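Long-range contacts in stage II sporulation protein E (SpoIIE) (Moorella thermoacetica, PDB 3ZT9), which probably acts as a metal-dependent serine/threonine phosphatase of the PP2C family in a stressosome-type pathway that controls secondary messenger signalling: residues 89-94 / 137-142; 4-9 / 25-30; 144-149 / 160-165; 31-36 / 84-89. All coordinates share one frame; numbering follows the deposited sequence. Where two conformers were deposited one is given.

Contact 1: residues 89-94 / 137-142; sequences VDRRQG and GSYQEG. With MN (manganese (II) ion), chain D.
R91 reaches across to both Y139 and E141, and its guanidinium carries the polar half of the contact. NE donates to Y139 OH at 3.1 Å, the oxygen lying almost in the guanidinium plane; a weaker bond runs from NH2 to the same hydroxyl. NH2 also forms a salt bridge of 2.8 Å to E141 OE1. Arginine suits this place because one flat group can serve two acceptors along its edge, and NH2 has a third partner in E2 O.

Packing comes from the Y139 ring. Y139 points at 89-94 with CG anti to the backbone N (chi1 168°), and V89 CG1 makes a CH-pi contact over one ring face, offset toward the rim, 4.1 Å from the centroid. The methylenes of R91 run past the CE2 side of the same ring.

The backbones meet where Y139 N donates to G94 O at 2.9 Å. G94 has positive phi (78°), which favours glycine.

Beyond the salt bridge, E141 OE2 binds manganese at 2.1 Å, and OE1 lies 2.6 Å from the oxygen of a metal-bound water, which probably donates to it. Four waters and the C-terminal carboxylate of R193 complete this water-rich peripheral site, distinct from the PP2C metal centre that includes D38.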
loop_
_atom_site.group_PDB
_atom_site.type_symbol
_atom_site.label_atom_id
_atom_site.label_comp_id
_atom_site.label_asym_id
_atom_site.label_seq_id
_atom_site.Cartn_x
_atom_site.Cartn_y
_atom_site.Cartn_z
ATOM N N VAL A 89 -5.196 -0.627 10.381
ATOM C CA VAL A 89 -5.858 -1.806 10.962
ATOM C C VAL A 89 -5.799 -1.757 12.469
ATOM O O VAL A 89 -4.732 -1.909 13.069
ATOM C CB VAL A 89 -5.155 -3.083 10.491
ATOM C CG1 VAL A 89 -5.966 -4.308 10.892
ATOM C CG2 VAL A 89 -4.944 -2.994 8.964
ATOM N N ASP A 90 -6.939 -1.507 13.088
ATOM C CA ASP A 90 -7.015 -1.426 14.513
ATOM C C ASP A 90 -7.393 -2.783 15.044
ATOM O O ASP A 90 -8.553 -3.071 15.191
ATOM C CB ASP A 90 -8.098 -0.401 14.828
ATOM C CG ASP A 90 -8.165 -0.036 16.256
ATOM O OD1 ASP A 90 -7.710 -0.785 17.152
ATOM O OD2 ASP A 90 -8.754 1.046 16.473
ATOM N N ARG A 91 -6.411 -3.624 15.337
ATOM C CA ARG A 91 -6.733 -5.005 15.675
ATOM C C ARG A 91 -7.422 -5.129 17.029
ATOM O O ARG A 91 -8.264 -5.985 17.227
ATOM C CB ARG A 91 -5.455 -5.836 15.597
ATOM C CG ARG A 91 -4.783 -5.695 14.248
ATOM C CD ARG A 91 -3.509 -6.517 14.192
ATOM N NE ARG A 91 -3.803 -7.942 14.282
ATOM C CZ ARG A 91 -3.251 -8.794 15.141
ATOM N NH1 ARG A 91 -2.357 -8.397 16.057
ATOM N NH2 ARG A 91 -3.614 -10.064 15.076
ATOM N N ARG A 92 -7.106 -4.225 17.942
ATOM C CA ARG A 92 -7.678 -4.263 19.280
ATOM C C ARG A 92 -9.173 -3.919 19.251
ATOM O O ARG A 92 -9.988 -4.544 19.941
ATOM C CB ARG A 92 -6.913 -3.313 20.192
ATOM C CG ARG A 92 -6.859 -1.913 19.638
ATOM C CD ARG A 92 -6.555 -0.877 20.675
ATOM N NE ARG A 92 -6.789 0.473 20.164
ATOM C CZ ARG A 92 -5.842 1.383 20.034
ATOM N NH1 ARG A 92 -4.609 1.138 20.405
ATOM N NH2 ARG A 92 -6.162 2.559 19.551
ATOM N N GLN A 93 -9.561 -2.953 18.424
ATOM C CA GLN A 93 -10.973 -2.619 18.328
ATOM C C GLN A 93 -11.684 -3.356 17.207
ATOM O O GLN A 93 -12.903 -3.301 17.144
ATOM C CB GLN A 93 -11.159 -1.118 18.176
ATOM C CG GLN A 93 -10.777 -0.375 19.417
ATOM C CD GLN A 93 -11.230 1.046 19.374
ATOM O OE1 GLN A 93 -11.125 1.711 18.348
ATOM N NE2 GLN A 93 -11.769 1.520 20.485
ATOM N N GLY A 94 -10.939 -4.079 16.367
ATOM C CA GLY A 94 -11.537 -4.953 15.380
ATOM C C GLY A 94 -12.069 -4.190 14.173
ATOM O O GLY A 94 -13.135 -4.504 13.627
ATOM N N GLY A 137 -14.171 -1.179 7.392
ATOM C CA GLY A 137 -14.662 -2.540 7.552
ATOM C C GLY A 137 -14.333 -3.074 8.930
ATOM O O GLY A 137 -13.758 -2.353 9.761
ATOM N N SER A 138 -14.753 -4.317 9.182
ATOM C CA SER A 138 -14.498 -4.990 10.453
ATOM C C SER A 138 -13.329 -5.924 10.261
ATOM O O SER A 138 -13.255 -6.621 9.237
ATOM C CB SER A 138 -15.708 -5.836 10.853
ATOM O OG SER A 138 -16.873 -5.034 10.895
ATOM N N TYR A 139 -12.411 -5.913 11.227
ATOM C CA TYR A 139 -11.238 -6.789 11.198
ATOM C C TYR A 139 -11.389 -7.891 12.254
ATOM O O TYR A 139 -11.788 -7.638 13.390
ATOM C CB TYR A 139 -9.945 -5.996 11.496
ATOM C CG TYR A 139 -8.762 -6.936 11.750
ATOM C CD1 TYR A 139 -8.031 -7.464 10.675
ATOM C CD2 TYR A 139 -8.411 -7.300 13.041
ATOM C CE1 TYR A 139 -6.976 -8.355 10.888
ATOM C CE2 TYR A 139 -7.345 -8.189 13.264
ATOM C CZ TYR A 139 -6.641 -8.694 12.182
ATOM O OH TYR A 139 -5.623 -9.579 12.384
ATOM N N GLN A 140 -11.065 -9.121 11.901
ATOM C CA GLN A 140 -10.885 -10.098 12.949
ATOM C C GLN A 140 -9.644 -10.897 12.581
ATOM O O GLN A 140 -9.305 -11.013 11.417
ATOM C CB GLN A 140 -12.128 -10.967 13.115
ATOM C CG GLN A 140 -12.264 -12.097 12.173
ATOM C CD GLN A 140 -13.439 -12.987 12.550
ATOM O OE1 GLN A 140 -13.265 -14.134 12.930
ATOM N NE2 GLN A 140 -14.638 -12.442 12.459
ATOM N N GLU A 141 -8.983 -11.449 13.580
ATOM C CA GLU A 141 -7.794 -12.246 13.320
ATOM C C GLU A 141 -8.043 -13.309 12.239
ATOM O O GLU A 141 -9.066 -14.001 12.248
ATOM C CB GLU A 141 -7.358 -12.905 14.639
ATOM C CG GLU A 141 -6.323 -13.993 14.439
ATOM C CD GLU A 141 -5.093 -13.496 13.730
ATOM O OE1 GLU A 141 -4.468 -12.573 14.285
ATOM O OE2 GLU A 141 -4.762 -14.014 12.619
ATOM N N GLY A 142 -7.090 -13.402 11.320
ATOM C CA GLY A 142 -7.152 -14.282 10.169
ATOM C C GLY A 142 -7.460 -13.553 8.867
ATOM O O GLY A 142 -7.231 -14.090 7.775
HETATM MN MN MN D . -2.930 -14.314 11.672
HETATM O O HOH W 1 -2.171 -12.693 12.976
HETATM O O HOH W 2 -3.526 -16.016 10.463
HETATM O O HOH W 3 -2.648 -15.938 13.179
HETATM O O HOH W 4 -0.872 -14.966 10.950
#

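Contact 2: residues 4-9 / 25-30; sequences LEVGIY and VKRVEG
R27 reaches over to the backbone of L4 where the two sheets of the PP2C-like beta sandwich face each other. L4 just precedes strand 6-11 and R27 lies in strand 21-28, the outermost strands of the two sheets; the segment axes come within 9.7 Å and run at 153°, a separation bridged by side chains.

The chief acceptor is L4 O, which takes two bonds from one guanidinium. NH1 approaches at 2.9 Å on a lone pair in the carbonyl plane, whereas NH2, at 3.3 Å, sits nearly along the C=O axis. Arginine suits the task because its chain, extended from CG to NE, can span the gap and still present two N-H groups end-on to a single oxygen. A water satisfies L4 N, accepting from it at 3.1 Å, and also takes a weak bond from R27 NH1, so it bridges the two segments.

Other polar groups are met outside the pair: E5 OE1 forms a salt bridge with R193, E5 OE2 accepts from A169 N, and I8 N donates to E170.

Beta-branched V6, I8 and V25 suit extended strands and meet by their methyls between the sheets. V6 CG1 lies 3.5 Å from V25 CG2, while V6 CG2 points tip to tip at R27 NH2. V25 CG2 also meets the end of I8, whose CD1 presses against it at 3.5 Å, closer than usual van der Waals contact.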
loop_
_atom_site.group_PDB
_atom_site.type_symbol
_atom_site.label_atom_id
_atom_site.label_comp_id
_atom_site.label_asym_id
_atom_site.label_seq_id
_atom_site.Cartn_x
_atom_site.Cartn_y
_atom_site.Cartn_z
ATOM N N LEU A 4 0.502 -9.861 14.062
ATOM C CA LEU A 4 0.193 -9.770 12.622
ATOM C C LEU A 4 1.492 -9.989 11.843
ATOM O O LEU A 4 2.463 -9.274 12.044
ATOM C CB LEU A 4 -0.451 -8.414 12.280
ATOM C CG LEU A 4 -1.068 -8.279 10.890
ATOM C CD1 LEU A 4 -2.365 -9.108 10.748
ATOM C CD2 LEU A 4 -1.352 -6.817 10.531
ATOM N N GLU A 5 1.519 -11.003 10.979
ATOM C CA GLU A 5 2.676 -11.295 10.161
ATOM C C GLU A 5 2.645 -10.363 8.956
ATOM O O GLU A 5 1.596 -10.227 8.316
ATOM C CB GLU A 5 2.607 -12.740 9.668
ATOM C CG GLU A 5 3.835 -13.174 8.900
ATOM C CD GLU A 5 3.787 -14.613 8.352
ATOM O OE1 GLU A 5 2.695 -15.222 8.109
ATOM O OE2 GLU A 5 4.894 -15.125 8.142
ATOM N N VAL A 6 3.765 -9.736 8.624
ATOM C CA VAL A 6 3.750 -8.829 7.460
ATOM C C VAL A 6 4.963 -9.065 6.589
ATOM O O VAL A 6 6.086 -9.147 7.092
ATOM C CB VAL A 6 3.778 -7.332 7.860
ATOM C CG1 VAL A 6 3.634 -6.447 6.620
ATOM C CG2 VAL A 6 2.690 -7.017 8.882
ATOM N N GLY A 7 4.735 -9.184 5.287
ATOM C CA GLY A 7 5.806 -9.333 4.320
ATOM C C GLY A 7 5.819 -8.136 3.374
ATOM O O GLY A 7 4.765 -7.644 2.943
ATOM N N ILE A 8 7.034 -7.679 3.043
ATOM C CA ILE A 8 7.218 -6.592 2.077
ATOM C C ILE A 8 8.160 -7.054 0.971
ATOM O O ILE A 8 9.199 -7.641 1.253
ATOM C CB ILE A 8 7.866 -5.374 2.748
ATOM C CG1 ILE A 8 6.909 -4.775 3.782
ATOM C CG2 ILE A 8 8.248 -4.331 1.705
ATOM C CD1 ILE A 8 7.505 -3.550 4.517
ATOM N N TYR A 9 7.858 -6.689 -0.278
ATOM C CA TYR A 9 8.790 -6.915 -1.384
ATOM C C TYR A 9 8.771 -5.723 -2.306
ATOM O O TYR A 9 7.697 -5.198 -2.617
ATOM C CB TYR A 9 8.367 -8.127 -2.196
ATOM C CG TYR A 9 9.173 -8.364 -3.465
ATOM C CD1 TYR A 9 10.366 -9.093 -3.417
ATOM C CD2 TYR A 9 8.716 -7.917 -4.714
ATOM C CE1 TYR A 9 11.108 -9.336 -4.578
ATOM C CE2 TYR A 9 9.467 -8.175 -5.889
ATOM C CZ TYR A 9 10.641 -8.896 -5.803
ATOM O OH TYR A 9 11.369 -9.153 -6.961
ATOM N N VAL A 25 5.395 -0.222 6.817
ATOM C CA VAL A 25 4.653 -0.988 7.817
ATOM C C VAL A 25 5.033 -0.381 9.143
ATOM O O VAL A 25 6.204 -0.362 9.505
ATOM C CB VAL A 25 5.016 -2.499 7.818
ATOM C CG1 VAL A 25 4.306 -3.201 8.942
ATOM C CG2 VAL A 25 4.635 -3.087 6.427
ATOM N N LYS A 26 4.054 0.097 9.892
ATOM C CA LYS A 26 4.358 0.738 11.161
ATOM C C LYS A 26 3.340 0.322 12.209
ATOM O O LYS A 26 2.147 0.354 11.959
ATOM C CB LYS A 26 4.402 2.264 10.970
ATOM C CG LYS A 26 4.891 3.061 12.210
ATOM C CD LYS A 26 6.156 2.451 12.823
ATOM C CE LYS A 26 6.773 3.265 13.997
ATOM N NZ LYS A 26 5.992 3.375 15.280
ATOM N N ARG A 27 3.834 -0.122 13.361
ATOM C CA ARG A 27 3.005 -0.698 14.398
ATOM C C ARG A 27 3.008 0.285 15.538
ATOM O O ARG A 27 4.064 0.748 15.983
ATOM C CB ARG A 27 3.547 -2.058 14.859
ATOM C CG ARG A 27 4.040 -2.951 13.718
ATOM C CD ARG A 27 4.401 -4.349 14.198
ATOM N NE ARG A 27 4.893 -5.209 13.116
ATOM C CZ ARG A 27 4.255 -6.283 12.653
ATOM N NH1 ARG A 27 3.082 -6.644 13.162
ATOM N NH2 ARG A 27 4.791 -7.001 11.679
ATOM N N VAL A 28 1.813 0.605 15.997
ATOM C CA VAL A 28 1.620 1.658 16.970
ATOM C C VAL A 28 0.450 1.298 17.877
ATOM O O VAL A 28 -0.712 1.481 17.503
ATOM C CB VAL A 28 1.348 2.990 16.248
ATOM C CG1 VAL A 28 0.431 3.869 17.062
ATOM C CG2 VAL A 28 2.650 3.691 15.936
ATOM N N GLU A 29 0.757 0.754 19.052
ATOM C CA GLU A 29 -0.272 0.481 20.049
ATOM C C GLU A 29 -1.445 -0.342 19.483
ATOM O O GLU A 29 -2.576 0.124 19.450
ATOM C CB GLU A 29 -0.792 1.810 20.627
ATOM C CG GLU A 29 -1.965 2.420 19.836
ATOM C CD GLU A 29 -1.613 3.687 19.087
ATOM O OE1 GLU A 29 -0.727 4.443 19.571
ATOM O OE2 GLU A 29 -2.233 3.918 18.014
ATOM N N GLY A 30 -1.193 -1.562 19.033
ATOM C CA GLY A 30 -2.285 -2.368 18.514
ATOM C C GLY A 30 -2.948 -1.827 17.249
ATOM O O GLY A 30 -3.920 -2.419 16.763
HETATM O O HOH W 5 0.871 -7.102 15.500
#

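Contact 3: residues 144-149 / 160-165; sequences LFLIHS and ALLANY
L144 opens strand 144-148 and packs against the turn around L162 and against Y165. The strand is central in one sheet of the PP2C-like beta sandwich, and the contact fastens to its outer face the loop that leads into helix 169-180.

In L144 the first torsion (chi1 -43°) sets CG beside the backbone N, and the two methyls that branch from there divide the work. CD2 lies 3.6 Å from Y165 OH, with the tyrosine crossing at a slant, while CD1 rests 4.3 Å from L162 CB. The same CD2 lies 4.1 Å from L162 O, whose polar need is met by R193 NH1. Arginine R193 also makes a cation-pi contact with Y165, which probably helps to hold that tyrosine at the sheet's end.

F145 points the other way, into the sandwich, where it meets Y139 and L34. L146 returns to the outer face; its CB is 4.2 Å from L162 CD1. Leucines suit these places, since a branched, flexible end can fill the angle between a flat sheet and a curved turn. L162 also touches L109 and I176, so it joins strand, neighbouring strand and helix. The turn itself is held by A163 N bonded to A160 O at 3.0 Å.

I147 is again on the core side, against L34 and V36. At the strand's end H148 ND1 donates to S149 O at 3.0 Å, nearly straight at 168°, with the oxygen in the imidazole plane.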
loop_
_atom_site.group_PDB
_atom_site.type_symbol
_atom_site.label_atom_id
_atom_site.label_comp_id
_atom_site.label_asym_id
_atom_site.label_seq_id
_atom_site.Cartn_x
_atom_site.Cartn_y
_atom_site.Cartn_z
ATOM N N LEU A 144 -6.855 -11.087 5.819
ATOM C CA LEU A 144 -5.599 -10.939 5.086
ATOM C C LEU A 144 -5.662 -9.627 4.344
ATOM O O LEU A 144 -6.733 -9.235 3.864
ATOM C CB LEU A 144 -5.448 -12.083 4.110
ATOM C CG LEU A 144 -5.821 -13.463 4.666
ATOM C CD1 LEU A 144 -6.190 -14.462 3.597
ATOM C CD2 LEU A 144 -4.646 -13.934 5.426
ATOM N N PHE A 145 -4.522 -8.928 4.245
ATOM C CA PHE A 145 -4.493 -7.680 3.486
ATOM C C PHE A 145 -3.428 -7.825 2.409
ATOM O O PHE A 145 -2.321 -8.284 2.679
ATOM C CB PHE A 145 -4.106 -6.515 4.408
ATOM C CG PHE A 145 -5.143 -6.185 5.472
ATOM C CD1 PHE A 145 -5.320 -6.995 6.590
ATOM C CD2 PHE A 145 -5.943 -5.074 5.343
ATOM C CE1 PHE A 145 -6.299 -6.690 7.546
ATOM C CE2 PHE A 145 -6.925 -4.775 6.267
ATOM C CZ PHE A 145 -7.091 -5.583 7.389
ATOM N N LEU A 146 -3.748 -7.438 1.183
ATOM C CA LEU A 146 -2.775 -7.433 0.111
ATOM C C LEU A 146 -2.768 -5.992 -0.450
ATOM O O LEU A 146 -3.847 -5.420 -0.683
ATOM C CB LEU A 146 -3.230 -8.381 -1.021
ATOM C CG LEU A 146 -2.471 -8.203 -2.345
ATOM C CD1 LEU A 146 -1.003 -8.686 -2.297
ATOM C CD2 LEU A 146 -3.254 -8.948 -3.402
ATOM N N ILE A 147 -1.589 -5.398 -0.640
ATOM C CA ILE A 147 -1.505 -4.078 -1.241
ATOM C C ILE A 147 -0.410 -4.178 -2.305
ATOM O O ILE A 147 0.656 -4.710 -2.036
ATOM C CB ILE A 147 -1.113 -2.921 -0.206
ATOM C CG1 ILE A 147 -2.073 -2.929 1.020
ATOM C CG2 ILE A 147 -1.108 -1.516 -0.944
ATOM C CD1 ILE A 147 -1.764 -1.906 2.139
ATOM N N HIS A 148 -0.656 -3.673 -3.501
ATOM C CA HIS A 148 0.434 -3.634 -4.469
ATOM C C HIS A 148 0.346 -2.464 -5.433
ATOM O O HIS A 148 -0.727 -1.983 -5.760
ATOM C CB HIS A 148 0.529 -4.993 -5.237
ATOM C CG HIS A 148 -0.686 -5.358 -6.027
ATOM N ND1 HIS A 148 -0.930 -4.859 -7.293
ATOM C CD2 HIS A 148 -1.726 -6.183 -5.739
ATOM C CE1 HIS A 148 -2.068 -5.365 -7.748
ATOM N NE2 HIS A 148 -2.575 -6.156 -6.820
ATOM N N SER A 149 1.505 -1.992 -5.889
ATOM C CA SER A 149 1.498 -0.979 -6.956
ATOM C C SER A 149 1.082 -1.600 -8.272
ATOM O O SER A 149 0.914 -2.825 -8.377
ATOM C CB SER A 149 2.902 -0.407 -7.136
ATOM O OG SER A 149 3.803 -1.390 -7.616
ATOM N N ALA A 160 -6.231 -17.548 -3.049
ATOM C CA ALA A 160 -5.919 -18.685 -2.184
ATOM C C ALA A 160 -4.436 -18.746 -1.838
ATOM O O ALA A 160 -4.065 -19.299 -0.824
ATOM C CB ALA A 160 -6.347 -19.951 -2.843
ATOM N N LEU A 161 -3.579 -18.156 -2.662
ATOM C CA LEU A 161 -2.156 -18.197 -2.376
ATOM C C LEU A 161 -1.877 -17.419 -1.069
ATOM O O LEU A 161 -0.953 -17.736 -0.281
ATOM C CB LEU A 161 -1.420 -17.600 -3.579
ATOM C CG LEU A 161 0.087 -17.683 -3.599
ATOM C CD1 LEU A 161 0.602 -19.141 -3.529
ATOM C CD2 LEU A 161 0.568 -16.966 -4.870
ATOM N N LEU A 162 -2.704 -16.399 -0.809
ATOM C CA LEU A 162 -2.546 -15.590 0.406
ATOM C C LEU A 162 -2.865 -16.391 1.683
ATOM O O LEU A 162 -2.362 -16.064 2.749
ATOM C CB LEU A 162 -3.396 -14.321 0.303
ATOM C CG LEU A 162 -3.164 -13.555 -1.032
ATOM C CD1 LEU A 162 -4.214 -12.456 -1.206
ATOM C CD2 LEU A 162 -1.809 -12.964 -1.098
ATOM N N ALA A 163 -3.632 -17.469 1.554
ATOM C CA ALA A 163 -3.962 -18.312 2.709
ATOM C C ALA A 163 -3.001 -19.517 2.808
ATOM O O ALA A 163 -3.227 -20.435 3.595
ATOM C CB ALA A 163 -5.402 -18.791 2.616
ATOM N N ASN A 164 -1.940 -19.518 2.004
ATOM C CA ASN A 164 -0.943 -20.585 2.104
ATOM C C ASN A 164 0.104 -20.220 3.160
ATOM O O ASN A 164 0.898 -19.299 2.964
ATOM C CB ASN A 164 -0.233 -20.810 0.760
ATOM C CG ASN A 164 0.566 -22.095 0.763
ATOM O OD1 ASN A 164 1.347 -22.299 1.660
ATOM N ND2 ASN A 164 0.355 -22.967 -0.218
ATOM N N TYR A 165 0.094 -20.938 4.281
ATOM C CA TYR A 165 0.991 -20.640 5.366
ATOM C C TYR A 165 2.187 -21.574 5.380
ATOM O O TYR A 165 2.942 -21.535 6.336
ATOM C CB TYR A 165 0.265 -20.714 6.719
ATOM C CG TYR A 165 -0.684 -19.556 6.968
ATOM C CD1 TYR A 165 -1.988 -19.589 6.507
ATOM C CD2 TYR A 165 -0.256 -18.424 7.698
ATOM C CE1 TYR A 165 -2.832 -18.529 6.766
ATOM C CE2 TYR A 165 -1.096 -17.384 7.961
ATOM C CZ TYR A 165 -2.384 -17.427 7.488
ATOM O OH TYR A 165 -3.251 -16.349 7.743
#

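Contact 4: residues 31-36 / 84-89; sequences VIFLAV and AALCRV
I32 and V89 exchange a pair of backbone hydrogen bonds, the first of three such pairs that zip these neighbouring antiparallel strands together in one sheet of the PP2C-like beta sandwich. V89 N to I32 O is short at 2.8 Å and nearly straight. L34 with C87 and V36 with A85 repeat the pattern, with L34 O taking C87 N at 2.9 Å and V36 O taking A85 N at 3.0 Å. Between them, F33 with R88 and A35 with L86 form non-hydrogen-bonded pairs; at the latter, A35 CA approaches A85 O to 3.2 Å in a CA-H...O contact. The segment axes run at 167° to each other.

The polar end of R88 is fixed by a partner beyond the strands, N62, to whose OD1 its NH2 donates. Its long aliphatic stem suits a half-buried place: V31 CG1 touches R88 CG at 3.6 Å and sits over the centre of one guanidinium face. With CG anti to the backbone N (chi1 174°), the R88 chain runs on extended to NE alongside the F33 ring, whose plane is 85° from the guanidinium.

I32, L34, V36, A85, C87 and V89 form the face turned to the sandwich interior, where L34 and V36 meet I147. The face bearing A35 carries the helical layer: A35, whose small side chain allows close approach, lies beneath I54 and M57 of helix 43-60. Next to it lies L86, its CD1 3.8 Å from A35 CB and at the edge of the F33 ring.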
loop_
_atom_site.group_PDB
_atom_site.type_symbol
_atom_site.label_atom_id
_atom_site.label_comp_id
_atom_site.label_asym_id
_atom_site.label_seq_id
_atom_site.Cartn_x
_atom_site.Cartn_y
_atom_site.Cartn_z
ATOM N N VAL A 31 -2.437 -0.718 16.718
ATOM C CA VAL A 31 -2.840 -0.239 15.385
ATOM C C VAL A 31 -1.684 -0.357 14.422
ATOM O O VAL A 31 -0.609 0.197 14.657
ATOM C CB VAL A 31 -3.233 1.237 15.353
ATOM C CG1 VAL A 31 -3.762 1.639 13.965
ATOM C CG2 VAL A 31 -4.282 1.559 16.457
ATOM N N ILE A 32 -1.923 -1.006 13.295
ATOM C CA ILE A 32 -0.886 -1.214 12.298
ATOM C C ILE A 32 -1.227 -0.403 11.047
ATOM O O ILE A 32 -2.380 -0.419 10.594
ATOM C CB ILE A 32 -0.768 -2.714 11.941
ATOM C CG1 ILE A 32 -0.459 -3.526 13.200
ATOM C CG2 ILE A 32 0.315 -2.920 10.904
ATOM C CD1 ILE A 32 -0.089 -4.952 12.944
ATOM N N PHE A 33 -0.252 0.326 10.522
ATOM C CA PHE A 33 -0.441 1.042 9.277
ATOM C C PHE A 33 0.356 0.355 8.173
ATOM O O PHE A 33 1.501 -0.045 8.365
ATOM C CB PHE A 33 0.032 2.477 9.411
ATOM C CG PHE A 33 -0.767 3.283 10.419
ATOM C CD1 PHE A 33 -0.545 3.120 11.783
ATOM C CD2 PHE A 33 -1.717 4.199 10.001
ATOM C CE1 PHE A 33 -1.273 3.869 12.727
ATOM C CE2 PHE A 33 -2.420 4.959 10.930
ATOM C CZ PHE A 33 -2.185 4.795 12.294
ATOM N N LEU A 34 -0.278 0.224 7.017
ATOM C CA LEU A 34 0.342 -0.443 5.877
ATOM C C LEU A 34 0.189 0.476 4.694
ATOM O O LEU A 34 -0.930 0.834 4.370
ATOM C CB LEU A 34 -0.413 -1.760 5.535
ATOM C CG LEU A 34 -0.654 -2.742 6.698
ATOM C CD1 LEU A 34 -1.627 -3.812 6.228
ATOM C CD2 LEU A 34 0.632 -3.396 7.126
ATOM N N ALA A 35 1.280 0.818 4.016
ATOM C CA ALA A 35 1.168 1.783 2.941
ATOM C C ALA A 35 2.060 1.414 1.779
ATOM O O ALA A 35 3.185 0.916 1.973
ATOM C CB ALA A 35 1.543 3.223 3.444
ATOM N N VAL A 36 1.576 1.712 0.563
ATOM C CA VAL A 36 2.436 1.583 -0.615
ATOM C C VAL A 36 2.327 2.863 -1.417
ATOM O O VAL A 36 1.240 3.350 -1.649
ATOM C CB VAL A 36 2.028 0.362 -1.524
ATOM C CG1 VAL A 36 2.845 0.335 -2.811
ATOM C CG2 VAL A 36 2.202 -0.990 -0.753
ATOM N N ALA A 84 -0.776 6.668 -3.843
ATOM C CA ALA A 84 -0.492 5.948 -2.578
ATOM C C ALA A 84 -1.759 5.370 -1.970
ATOM O O ALA A 84 -2.854 5.882 -2.175
ATOM C CB ALA A 84 0.140 6.922 -1.565
ATOM N N ALA A 85 -1.587 4.292 -1.227
ATOM C CA ALA A 85 -2.683 3.659 -0.500
ATOM C C ALA A 85 -2.230 3.550 0.938
ATOM O O ALA A 85 -1.052 3.315 1.184
ATOM C CB ALA A 85 -2.914 2.272 -1.056
ATOM N N LEU A 86 -3.166 3.652 1.879
ATOM C CA LEU A 86 -2.875 3.384 3.265
ATOM C C LEU A 86 -4.051 2.611 3.851
ATOM O O LEU A 86 -5.230 2.944 3.602
ATOM C CB LEU A 86 -2.727 4.711 4.000
ATOM C CG LEU A 86 -2.617 4.621 5.519
ATOM C CD1 LEU A 86 -1.365 3.908 5.865
ATOM C CD2 LEU A 86 -2.601 6.054 6.094
ATOM N N CYS A 87 -3.718 1.578 4.603
ATOM C CA CYS A 87 -4.702 0.806 5.379
ATOM C C CYS A 87 -4.348 0.982 6.831
ATOM O O CYS A 87 -3.187 0.839 7.215
ATOM C CB CYS A 87 -4.609 -0.700 5.099
ATOM S SG CYS A 87 -5.165 -1.251 3.496
ATOM N N ARG A 88 -5.341 1.250 7.655
ATOM C CA ARG A 88 -5.093 1.416 9.085
ATOM C C ARG A 88 -5.887 0.299 9.740
ATOM O O ARG A 88 -7.096 0.258 9.606
ATOM C CB ARG A 88 -5.584 2.784 9.581
ATOM C CG ARG A 88 -5.484 2.994 11.122
ATOM C CD ARG A 88 -6.047 4.415 11.493
ATOM N NE ARG A 88 -5.803 4.811 12.885
ATOM C CZ ARG A 88 -6.516 4.383 13.916
ATOM N NH1 ARG A 88 -7.514 3.524 13.731
ATOM N NH2 ARG A 88 -6.229 4.803 15.139
ATOM N N VAL A 89 -5.196 -0.627 10.381
ATOM C CA VAL A 89 -5.858 -1.806 10.962
ATOM C C VAL A 89 -5.799 -1.757 12.469
ATOM O O VAL A 89 -4.732 -1.909 13.069
ATOM C CB VAL A 89 -5.155 -3.083 10.491
ATOM C CG1 VAL A 89 -5.966 -4.308 10.892
ATOM C CG2 VAL A 89 -4.944 -2.994 8.964
#

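Contact 4 lies within one sheet, contact 2 bridges the two sheets, contact 3 fixes a loop outside the other sheet, and contact 1 ties the strand ends on one side. Contacts 1 and 4 share V89; R91 N probably bonds G30 O (3.1 Å), joining contacts 1 and 2. K26 O similarly receives F33 N at 2.8 Å, linking contacts 2 and 4. Across the sandwich, I147 CG2 of contact 3 meets V36 CG2 of contact 4 at 3.4 Å. The manganese of contact 1 lies about 5 Å from the nearest side-chain atom of L4 and about 4 Å from that of Y165. The nearest V36 side-chain atom is about 9 Å from manganese at the D38 centre.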